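Local structure of beta-galactosidase (Marinomonas sp. ef1, 6Y2K) at residues Cys6-Pro9 against Glu10-Pro13; Tyr31-Val34 against Gly35-Ser38; Ala373-Glu377 against Ala378-Ala382. The protein hydrolyses terminal beta-D-galactose residues from beta-galactosides as a cold-active, hexameric glycoside hydrolase of family GH42. All coordinates share one frame; numbering follows the deposited sequence.

Overall arrangement
From the N terminus, the chain runs through strand 2-6 and turns in contact 1, a short 3-10 turn in the loop before helix 17-27. It then re-enters the barrel as strand 29-34, whose end bends into the beta turn of contact 2, ahead of helix 39-42. Contact 3 comes after the last barrel strand, 348-352, where the loop enters helix 377-395. The three are local and in series, so none encloses or crosses another. Contacts 1 and 2, with centres about 9 Å apart, touch: Y8 meets E36 and R33 between neighbouring strand ends. Contact 3 stands apart, its centre about 17 Å from that of contact 1.

Contact 1. Residues Cys6-Pro9 against Glu10-Pro13; sequences CYYP and EHWP
Y8 and H11 form the tight side of this turn. CB of Y8 sits over one face of the imidazole, 3.5 Å from its centroid, a CH-pi contact; the two rings lie side by side and near parallel, their planes 15° apart, but offset enough, centroids 5.1 Å apart, that little of one ring lies over the other. The backbone between them is drawn into a short 3-10 turn: H11 N bonds Y8 O at 2.9 Å, and W12 N bonds P9 O at 3.1 Å. P9, with phi already fixed by its ring, suits the start of such a turn. CE1 of Y7 lies only loosely against CD1 of W12, at 4.2 Å.

On the looser side, where E10 is partly exposed and a water enters, E10 folds back over P9, bent at chi2 (-87°), with OE1 3.4 Å from P9 CD. The water donates to Y7 O and, at 2.8 Å, to E10 OE1, while OE2 lies at the edge of the Y8 ring. V181 of a second subunit packs on E10 and H11. This loop following the first barrel strand thus joins CH-pi packing of a methylene on the imidazole face to hydrogen-bonded polar ends, Y7 OH on D20 and H11 ND1 on R353, and the latter bond implies that ND1 acts as an acceptor.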
ATOM      1  N   CYS A   6      37.927 -10.377  28.729  1.00 16.22           N
ATOM      2  CA  CYS A   6      38.707  -9.145  28.697  1.00 16.13           C
ATOM      3  C   CYS A   6      38.485  -8.417  30.020  1.00 15.85           C
ATOM      4  O   CYS A   6      37.343  -8.211  30.432  1.00 16.38           O
ATOM      5  CB  CYS A   6      38.270  -8.270  27.519  1.00 16.08           C
ATOM      6  SG  CYS A   6      38.450  -9.093  25.927  1.00 16.22           S
ATOM      7  N   TYR A   7      39.583  -8.027  30.673  1.00 16.44           N
ATOM      8  CA  TYR A   7      39.585  -7.571  32.071  1.00 16.27           C
ATOM      9  C   TYR A   7      40.436  -6.310  32.252  1.00 16.23           C
ATOM     10  O   TYR A   7      41.459  -6.142  31.581  1.00 16.34           O
ATOM     11  CB  TYR A   7      40.136  -8.710  32.937  1.00 16.37           C
ATOM     12  CG  TYR A   7      40.202  -8.473  34.433  1.00 16.39           C
ATOM     13  CD1 TYR A   7      39.134  -7.920  35.132  1.00 16.69           C
ATOM     14  CD2 TYR A   7      41.328  -8.862  35.162  1.00 16.71           C
ATOM     15  CE1 TYR A   7      39.201  -7.736  36.515  1.00 17.05           C
ATOM     16  CE2 TYR A   7      41.401  -8.685  36.537  1.00 16.88           C
ATOM     17  CZ  TYR A   7      40.344  -8.126  37.212  1.00 16.91           C
ATOM     18  OH  TYR A   7      40.430  -7.956  38.576  1.00 18.11           O
ATOM     19  N   TYR A   8      39.994  -5.425  33.153  1.00 15.95           N
ATOM     20  CA  TYR A   8      40.669  -4.144  33.437  1.00 15.88           C
ATOM     21  C   TYR A   8      40.909  -3.990  34.942  1.00 15.81           C
ATOM     22  O   TYR A   8      40.201  -3.253  35.615  1.00 15.44           O
ATOM     23  CB  TYR A   8      39.867  -2.986  32.820  1.00 15.84           C
ATOM     24  CG  TYR A   8      39.789  -3.211  31.324  1.00 15.77           C
ATOM     25  CD1 TYR A   8      38.769  -3.995  30.774  1.00 15.84           C
ATOM     26  CD2 TYR A   8      40.798  -2.763  30.485  1.00 15.32           C
ATOM     27  CE1 TYR A   8      38.724  -4.270  29.422  1.00 15.94           C
ATOM     28  CE2 TYR A   8      40.761  -3.028  29.125  1.00 16.04           C
ATOM     29  CZ  TYR A   8      39.717  -3.784  28.605  1.00 15.84           C
ATOM     30  OH  TYR A   8      39.673  -4.064  27.279  1.00 15.91           O
ATOM     31  N   PRO A   9      41.920  -4.698  35.481  1.00 16.67           N
ATOM     32  CA  PRO A   9      42.218  -4.567  36.917  1.00 16.93           C
ATOM     33  C   PRO A   9      42.509  -3.117  37.332  1.00 17.13           C
ATOM     34  O   PRO A   9      42.128  -2.707  38.432  1.00 17.32           O
ATOM     35  CB  PRO A   9      43.443  -5.459  37.112  1.00 17.02           C
ATOM     36  CG  PRO A   9      44.050  -5.584  35.768  1.00 17.08           C
ATOM     37  CD  PRO A   9      42.919  -5.523  34.789  1.00 16.69           C
ATOM     38  N   GLU A  10      43.121  -2.345  36.431  1.00 16.81           N
ATOM     39  CA  GLU A  10      43.354  -0.916  36.660  1.00 17.33           C
ATOM     40  C   GLU A  10      42.084  -0.047  36.807  1.00 17.54           C
ATOM     41  O   GLU A  10      42.178   1.116  37.235  1.00 18.25           O
ATOM     42  CB  GLU A  10      44.311  -0.335  35.589  1.00 17.75           C
ATOM     43  CG  GLU A  10      43.707  -0.022  34.218  1.00 17.46           C
ATOM     44  CD  GLU A  10      43.689  -1.180  33.233  1.00 17.71           C
ATOM     45  OE1 GLU A  10      43.690  -2.379  33.638  1.00 16.76           O
ATOM     46  OE2 GLU A  10      43.652  -0.869  32.020  1.00 17.71           O
ATOM     47  N   HIS A  11      40.913  -0.575  36.445  1.00 17.28           N
ATOM     48  CA  HIS A  11      39.642   0.129  36.674  1.00 17.06           C
ATOM     49  C   HIS A  11      38.990  -0.139  38.028  1.00 17.26           C
ATOM     50  O   HIS A  11      37.991   0.512  38.355  1.00 17.25           O
ATOM     51  CB  HIS A  11      38.643  -0.209  35.570  1.00 17.25           C
ATOM     52  CG  HIS A  11      39.079   0.232  34.208  1.00 16.70           C
ATOM     53  ND1 HIS A  11      38.361  -0.058  33.072  1.00 16.62           N
ATOM     54  CD2 HIS A  11      40.163   0.931  33.800  1.00 16.63           C
ATOM     55  CE1 HIS A  11      38.992   0.431  32.019  1.00 16.94           C
ATOM     56  NE2 HIS A  11      40.085   1.044  32.434  1.00 16.91           N
ATOM     57  N   TRP A  12      39.525  -1.092  38.798  1.00 17.04           N
ATOM     58  CA  TRP A  12      38.876  -1.573  40.031  1.00 18.11           C
ATOM     59  C   TRP A  12      39.851  -1.529  41.213  1.00 19.28           C
ATOM     60  O   TRP A  12      41.048  -1.729  41.025  1.00 18.93           O
ATOM     61  CB  TRP A  12      38.335  -3.012  39.856  1.00 17.63           C
ATOM     62  CG  TRP A  12      37.517  -3.178  38.597  1.00 16.86           C
ATOM     63  CD1 TRP A  12      37.866  -3.888  37.489  1.00 16.79           C
ATOM     64  CD2 TRP A  12      36.254  -2.572  38.307  1.00 16.38           C
ATOM     65  NE1 TRP A  12      36.893  -3.774  36.523  1.00 16.59           N
ATOM     66  CE2 TRP A  12      35.897  -2.960  36.995  1.00 16.54           C
ATOM     67  CE3 TRP A  12      35.386  -1.739  39.026  1.00 16.60           C
ATOM     68  CZ2 TRP A  12      34.701  -2.553  36.388  1.00 16.42           C
ATOM     69  CZ3 TRP A  12      34.189  -1.324  38.416  1.00 16.68           C
ATOM     70  CH2 TRP A  12      33.858  -1.747  37.114  1.00 16.35           C
ATOM     71  N   PRO A  13      39.340  -1.286  42.434  1.00 20.88           N
ATOM     72  CA  PRO A  13      40.255  -1.342  43.582  1.00 21.91           C
ATOM     73  C   PRO A  13      40.890  -2.729  43.745  1.00 22.23           C
ATOM     74  O   PRO A  13      40.270  -3.737  43.412  1.00 21.14           O
ATOM     75  CB  PRO A  13      39.372  -0.982  44.788  1.00 22.23           C
ATOM     76  CG  PRO A  13      37.959  -1.053  44.316  1.00 22.49           C
ATOM     77  CD  PRO A  13      37.954  -0.964  42.816  1.00 21.59           C
TER
HETATM   78  O   HOH W   1      43.597  -4.238  31.566  1.00 16.07           O

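Contact 2. Residues Tyr31-Val34 against Gly35-Ser38; sequences YVRV and GEFS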
ATOM      1  N   TYR A  31      41.226 -18.092  30.155  1.00 20.24           N
ATOM      2  CA  TYR A  31      42.121 -17.053  29.635  1.00 20.26           C
ATOM      3  C   TYR A  31      41.596 -15.666  29.992  1.00 19.07           C
ATOM      4  O   TYR A  31      40.392 -15.433  30.002  1.00 17.72           O
ATOM      5  CB  TYR A  31      42.244 -17.139  28.113  1.00 21.44           C
ATOM      6  CG  TYR A  31      43.133 -18.246  27.624  1.00 23.38           C
ATOM      7  CD1 TYR A  31      42.717 -19.571  27.700  1.00 25.08           C
ATOM      8  CD2 TYR A  31      44.382 -17.977  27.070  1.00 25.04           C
ATOM      9  CE1 TYR A  31      43.523 -20.603  27.252  1.00 26.71           C
ATOM     10  CE2 TYR A  31      45.199 -19.001  26.612  1.00 26.73           C
ATOM     11  CZ  TYR A  31      44.765 -20.314  26.710  1.00 28.27           C
ATOM     12  OH  TYR A  31      45.553 -21.350  26.261  1.00 30.57           O
ATOM     13  N   VAL A  32      42.515 -14.745  30.273  1.00 18.45           N
ATOM     14  CA  VAL A  32      42.163 -13.377  30.650  1.00 18.28           C
ATOM     15  C   VAL A  32      43.078 -12.393  29.929  1.00 17.73           C
ATOM     16  O   VAL A  32      44.305 -12.522  30.012  1.00 17.33           O
ATOM     17  CB  VAL A  32      42.292 -13.162  32.173  1.00 18.27           C
ATOM     18  CG1 VAL A  32      41.857 -11.747  32.563  1.00 18.68           C
ATOM     19  CG2 VAL A  32      41.477 -14.202  32.929  1.00 18.60           C
ATOM     20  N   ARG A  33      42.493 -11.411  29.235  1.00 16.99           N
ATOM     21  CA  ARG A  33      43.282 -10.365  28.582  1.00 16.59           C
ATOM     22  C   ARG A  33      43.375  -9.129  29.482  1.00 16.41           C
ATOM     23  O   ARG A  33      42.381  -8.704  30.069  1.00 16.04           O
ATOM     24  CB  ARG A  33      42.704  -9.990  27.216  1.00 16.42           C
ATOM     25  CG  ARG A  33      43.631  -9.108  26.392  1.00 16.22           C
ATOM     26  CD  ARG A  33      42.940  -8.503  25.183  1.00 16.07           C
ATOM     27  NE  ARG A  33      41.861  -7.597  25.570  1.00 15.95           N
ATOM     28  CZ  ARG A  33      41.038  -6.990  24.717  1.00 15.90           C
ATOM     29  NH1 ARG A  33      41.162  -7.163  23.402  1.00 15.59           N
ATOM     30  NH2 ARG A  33      40.080  -6.196  25.189  1.00 15.97           N
ATOM     31  N   VAL A  34      44.583  -8.577  29.609  1.00 16.37           N
ATOM     32  CA  VAL A  34      44.799  -7.309  30.320  1.00 16.60           C
ATOM     33  C   VAL A  34      45.838  -6.424  29.618  1.00 16.74           C
ATOM     34  O   VAL A  34      46.660  -6.917  28.842  1.00 16.74           O
ATOM     35  CB  VAL A  34      45.260  -7.523  31.791  1.00 16.76           C
ATOM     36  CG1 VAL A  34      44.274  -8.404  32.551  1.00 17.33           C
ATOM     37  CG2 VAL A  34      46.666  -8.100  31.862  1.00 16.84           C
ATOM     38  N   GLY A  35      45.776  -5.119  29.897  1.00 16.64           N
ATOM     39  CA  GLY A  35      46.903  -4.201  29.661  1.00 16.44           C
ATOM     40  C   GLY A  35      46.902  -3.259  28.461  1.00 16.34           C
ATOM     41  O   GLY A  35      47.674  -2.292  28.451  1.00 17.15           O
ATOM     42  N   GLU A  36      46.046  -3.504  27.467  1.00 15.82           N
ATOM     43  CA  GLU A  36      46.131  -2.771  26.183  1.00 15.65           C
ATOM     44  C   GLU A  36      45.770  -1.272  26.227  1.00 15.56           C
ATOM     45  O   GLU A  36      46.109  -0.541  25.296  1.00 15.79           O
ATOM     46  CB  GLU A  36      45.356  -3.499  25.058  1.00 15.64           C
ATOM     47  CG  GLU A  36      43.839  -3.263  24.961  1.00 15.41           C
ATOM     48  CD  GLU A  36      43.004  -3.916  26.060  1.00 15.55           C
ATOM     49  OE1 GLU A  36      43.554  -4.532  27.012  1.00 15.09           O
ATOM     50  OE2 GLU A  36      41.761  -3.803  25.968  1.00 15.99           O
ATOM     51  N   PHE A  37      45.081  -0.814  27.274  1.00 15.85           N
ATOM     52  CA  PHE A  37      44.788   0.619  27.431  1.00 16.10           C
ATOM     53  C   PHE A  37      45.466   1.263  28.649  1.00 16.13           C
ATOM     54  O   PHE A  37      45.034   2.331  29.101  1.00 16.03           O
ATOM     55  CB  PHE A  37      43.268   0.850  27.509  1.00 16.24           C
ATOM     56  CG  PHE A  37      42.504   0.387  26.290  1.00 16.04           C
ATOM     57  CD1 PHE A  37      42.844   0.833  25.020  1.00 16.25           C
ATOM     58  CD2 PHE A  37      41.399  -0.445  26.423  1.00 15.91           C
ATOM     59  CE1 PHE A  37      42.130   0.423  23.898  1.00 16.30           C
ATOM     60  CE2 PHE A  37      40.670  -0.838  25.312  1.00 16.43           C
ATOM     61  CZ  PHE A  37      41.034  -0.408  24.049  1.00 16.19           C
ATOM     62  N   SER A  38      46.552   0.660  29.143  1.00 16.40           N
ATOM     63  CA  SER A  38      47.118   1.023  30.461  1.00 16.52           C
ATOM     64  C   SER A  38      48.335   1.974  30.446  1.00 16.45           C
ATOM     65  O   SER A  38      48.920   2.217  31.498  1.00 17.06           O
ATOM     66  CB  SER A  38      47.448  -0.261  31.263  1.00 16.21           C
ATOM     67  OG  SER A  38      48.495  -1.016  30.665  1.00 16.50           O
TER
HETATM   68  O   HOH W   2      41.790  -6.422  28.235  1.00 13.88           O
HETATM   69  O   HOH W   3      40.097  -3.682  23.823  1.00 14.98           O
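E36 lies over one face of the R33 guanidinium, its CD 3.6 Å above the plane and toward the rim, and the two flat groups are turned 49° apart. The guanidinium N-H groups turn to other partners: NH1 to E314 and Q138, NE to a water. CG of E36 in turn sits over the centre of one face of the F37 ring. The site is the end of the second strand of the TIM barrel, where strand 29-34 gives way to a type I beta turn from G35 to S38.

OE2 of E36 comes within 3.0 Å of R33 NH2 in a salt bridge that is purely electrostatic, since the oxygen sits off the plane in which the N-H bonds lie. R33 reaches there through a bend at chi3 (64°). Water stitches the pair together: one molecule accepts from R33 NE at 2.9 Å and lies in donating range of E36 OE1, and another lies 2.7 Å from E36 OE2. Arginine suits this buried place because its several N-H groups serve many partners. E36 OE2 is also hydrogen-bonded to Y8 OH.

G35, with phi 103°, needs to be glycine, since a CB would clash with V34 O. F37, within the turn, meets the ring of W183 of a second subunit. S38 suits the turn's last position: its OG donates to G35 O at 2.7 Å, from the same face of the carbonyl plane as its own N.

Contact 3. Residues Ala373-Glu377 against Ala378-Ala382; sequences AQEAE and AAKEA
Bends at chi2 (89°) and chi4 (67°) curl K380 back along the helix start, while E375, with CG beside its backbone N (chi1 -77°) and the chain extended beyond, reaches across to meet it. The two side chains meet at a slant, and NZ of K380 donates to OE1 of E375 at 2.6 Å in a salt bridge, entering on the anti lone pair, away from the other oxygen. That second oxygen, OE2, is bound by H23, so both carboxylate oxygens are engaged; the paired charges would probably keep E375 ionised. CB of A379 lies 3.6 Å from E375 CD, and the small methyl suits a place where the carboxylate stem runs close by.

This is the N-terminal end of helix 377-395, reached by a long loop from strand 348-352, the eighth of the TIM barrel. A376 O takes A379 N at 3.2 Å, and CD of K380 rests 3.6 Å from the same oxygen. E377 O accepts weak bonds from K380 N and E381 N, each 3.4 Å away. E377 points its carboxylate to a second subunit, where Q552 bonds OE2, whereas E381 grips the backbone N-H groups of G332 and R335 ahead of and within helix 333-343.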
ATOM      1  N   ALA A 373      29.018  -5.260  40.380  1.00 20.19           N
ATOM      2  CA  ALA A 373      29.629  -6.588  40.527  1.00 20.52           C
ATOM      3  C   ALA A 373      28.659  -7.780  40.687  1.00 21.18           C
ATOM      4  O   ALA A 373      29.118  -8.905  40.876  1.00 21.43           O
ATOM      5  CB  ALA A 373      30.687  -6.590  41.627  1.00 20.35           C
ATOM      6  N   GLN A 374      27.342  -7.555  40.596  1.00 21.39           N
ATOM      7  CA  GLN A 374      26.383  -8.669  40.524  1.00 21.77           C
ATOM      8  C   GLN A 374      26.406  -9.247  39.103  1.00 21.17           C
ATOM      9  O   GLN A 374      26.694  -8.520  38.142  1.00 19.72           O
ATOM     10  CB  GLN A 374      24.969  -8.204  40.881  1.00 23.14           C
ATOM     11  CG  GLN A 374      24.805  -7.745  42.324  1.00 24.57           C
ATOM     12  CD  GLN A 374      25.075  -8.861  43.324  1.00 26.86           C
ATOM     13  OE1 GLN A 374      25.903  -8.715  44.217  1.00 30.00           O
ATOM     14  NE2 GLN A 374      24.390  -9.989  43.166  1.00 27.90           N
ATOM     15  N   GLU A 375      26.111 -10.540  38.979  1.00 20.33           N
ATOM     16  CA  GLU A 375      26.148 -11.219  37.678  1.00 20.86           C
ATOM     17  C   GLU A 375      25.072 -10.675  36.726  1.00 20.22           C
ATOM     18  O   GLU A 375      23.957 -10.347  37.148  1.00 20.19           O
ATOM     19  CB  GLU A 375      26.010 -12.747  37.826  1.00 21.23           C
ATOM     20  CG  GLU A 375      27.283 -13.439  38.306  1.00 21.93           C
ATOM     21  CD  GLU A 375      27.218 -14.967  38.257  1.00 22.94           C
ATOM     22  OE1 GLU A 375      26.117 -15.529  38.116  1.00 23.14           O
ATOM     23  OE2 GLU A 375      28.282 -15.623  38.347  1.00 23.33           O
ATOM     24  N   ALA A 376      25.450 -10.536  35.459  1.00 19.09           N
ATOM     25  CA  ALA A 376      24.526 -10.226  34.379  1.00 19.23           C
ATOM     26  C   ALA A 376      24.286 -11.512  33.597  1.00 19.00           C
ATOM     27  O   ALA A 376      24.849 -12.554  33.924  1.00 18.48           O
ATOM     28  CB  ALA A 376      25.109  -9.141  33.479  1.00 19.11           C
ATOM     29  N   GLU A 377      23.482 -11.418  32.544  1.00 18.61           N
ATOM     30  CA  GLU A 377      22.992 -12.597  31.820  1.00 19.14           C
ATOM     31  C   GLU A 377      24.102 -13.484  31.235  1.00 18.65           C
ATOM     32  O   GLU A 377      23.990 -14.715  31.259  1.00 18.67           O
ATOM     33  CB  GLU A 377      22.001 -12.167  30.721  1.00 19.80           C
ATOM     34  CG  GLU A 377      20.600 -11.806  31.233  1.00 20.74           C
ATOM     35  CD  GLU A 377      20.473 -10.472  31.985  1.00 22.21           C
ATOM     36  OE1 GLU A 377      21.451  -9.691  32.136  1.00 21.12           O
ATOM     37  OE2 GLU A 377      19.345 -10.196  32.446  1.00 24.17           O
ATOM     38  N   ALA A 378      25.173 -12.875  30.730  1.00 17.80           N
ATOM     39  CA  ALA A 378      26.258 -13.649  30.106  1.00 18.09           C
ATOM     40  C   ALA A 378      26.999 -14.593  31.056  1.00 18.07           C
ATOM     41  O   ALA A 378      27.555 -15.598  30.607  1.00 16.81           O
ATOM     42  CB  ALA A 378      27.258 -12.737  29.416  1.00 18.07           C
ATOM     43  N   ALA A 379      27.011 -14.279  32.351  1.00 18.47           N
ATOM     44  CA  ALA A 379      27.715 -15.118  33.320  1.00 19.80           C
ATOM     45  C   ALA A 379      27.096 -16.516  33.396  1.00 20.16           C
ATOM     46  O   ALA A 379      27.811 -17.521  33.377  1.00 19.76           O
ATOM     47  CB  ALA A 379      27.741 -14.456  34.689  1.00 20.63           C
ATOM     48  N   LYS A 380      25.767 -16.575  33.417  1.00 21.17           N
ATOM     49  CA  LYS A 380      25.045 -17.846  33.463  1.00 22.72           C
ATOM     50  C   LYS A 380      25.161 -18.616  32.141  1.00 21.16           C
ATOM     51  O   LYS A 380      25.336 -19.838  32.154  1.00 20.07           O
ATOM     52  CB  LYS A 380      23.571 -17.624  33.805  1.00 25.82           C
ATOM     53  CG  LYS A 380      23.325 -17.068  35.211  1.00 29.10           C
ATOM     54  CD  LYS A 380      23.338 -15.534  35.261  1.00 30.72           C
ATOM     55  CE  LYS A 380      22.715 -15.010  36.555  1.00 32.30           C
ATOM     56  NZ  LYS A 380      23.508 -15.337  37.771  1.00 31.89           N
ATOM     57  N   GLU A 381      25.085 -17.903  31.011  1.00 19.90           N
ATOM     58  CA  GLU A 381      25.202 -18.542  29.688  1.00 18.98           C
ATOM     59  C   GLU A 381      26.605 -19.108  29.441  1.00 18.81           C
ATOM     60  O   GLU A 381      26.741 -20.210  28.899  1.00 18.08           O
ATOM     61  CB  GLU A 381      24.780 -17.579  28.560  1.00 18.62           C
ATOM     62  CG  GLU A 381      23.315 -17.149  28.669  1.00 18.52           C
ATOM     63  CD  GLU A 381      22.733 -16.469  27.428  1.00 18.44           C
ATOM     64  OE1 GLU A 381      23.213 -16.709  26.306  1.00 17.81           O
ATOM     65  OE2 GLU A 381      21.756 -15.696  27.581  1.00 17.64           O
ATOM     66  N   ALA A 382      27.634 -18.354  29.840  1.00 18.81           N
ATOM     67  CA  ALA A 382      29.024 -18.814  29.770  1.00 18.83           C
ATOM     68  C   ALA A 382      29.248 -20.073  30.615  1.00 19.38           C
ATOM     69  O   ALA A 382      29.875 -21.031  30.154  1.00 18.86           O
ATOM     70  CB  ALA A 382      29.980 -17.712  30.213  1.00 18.95           C
TER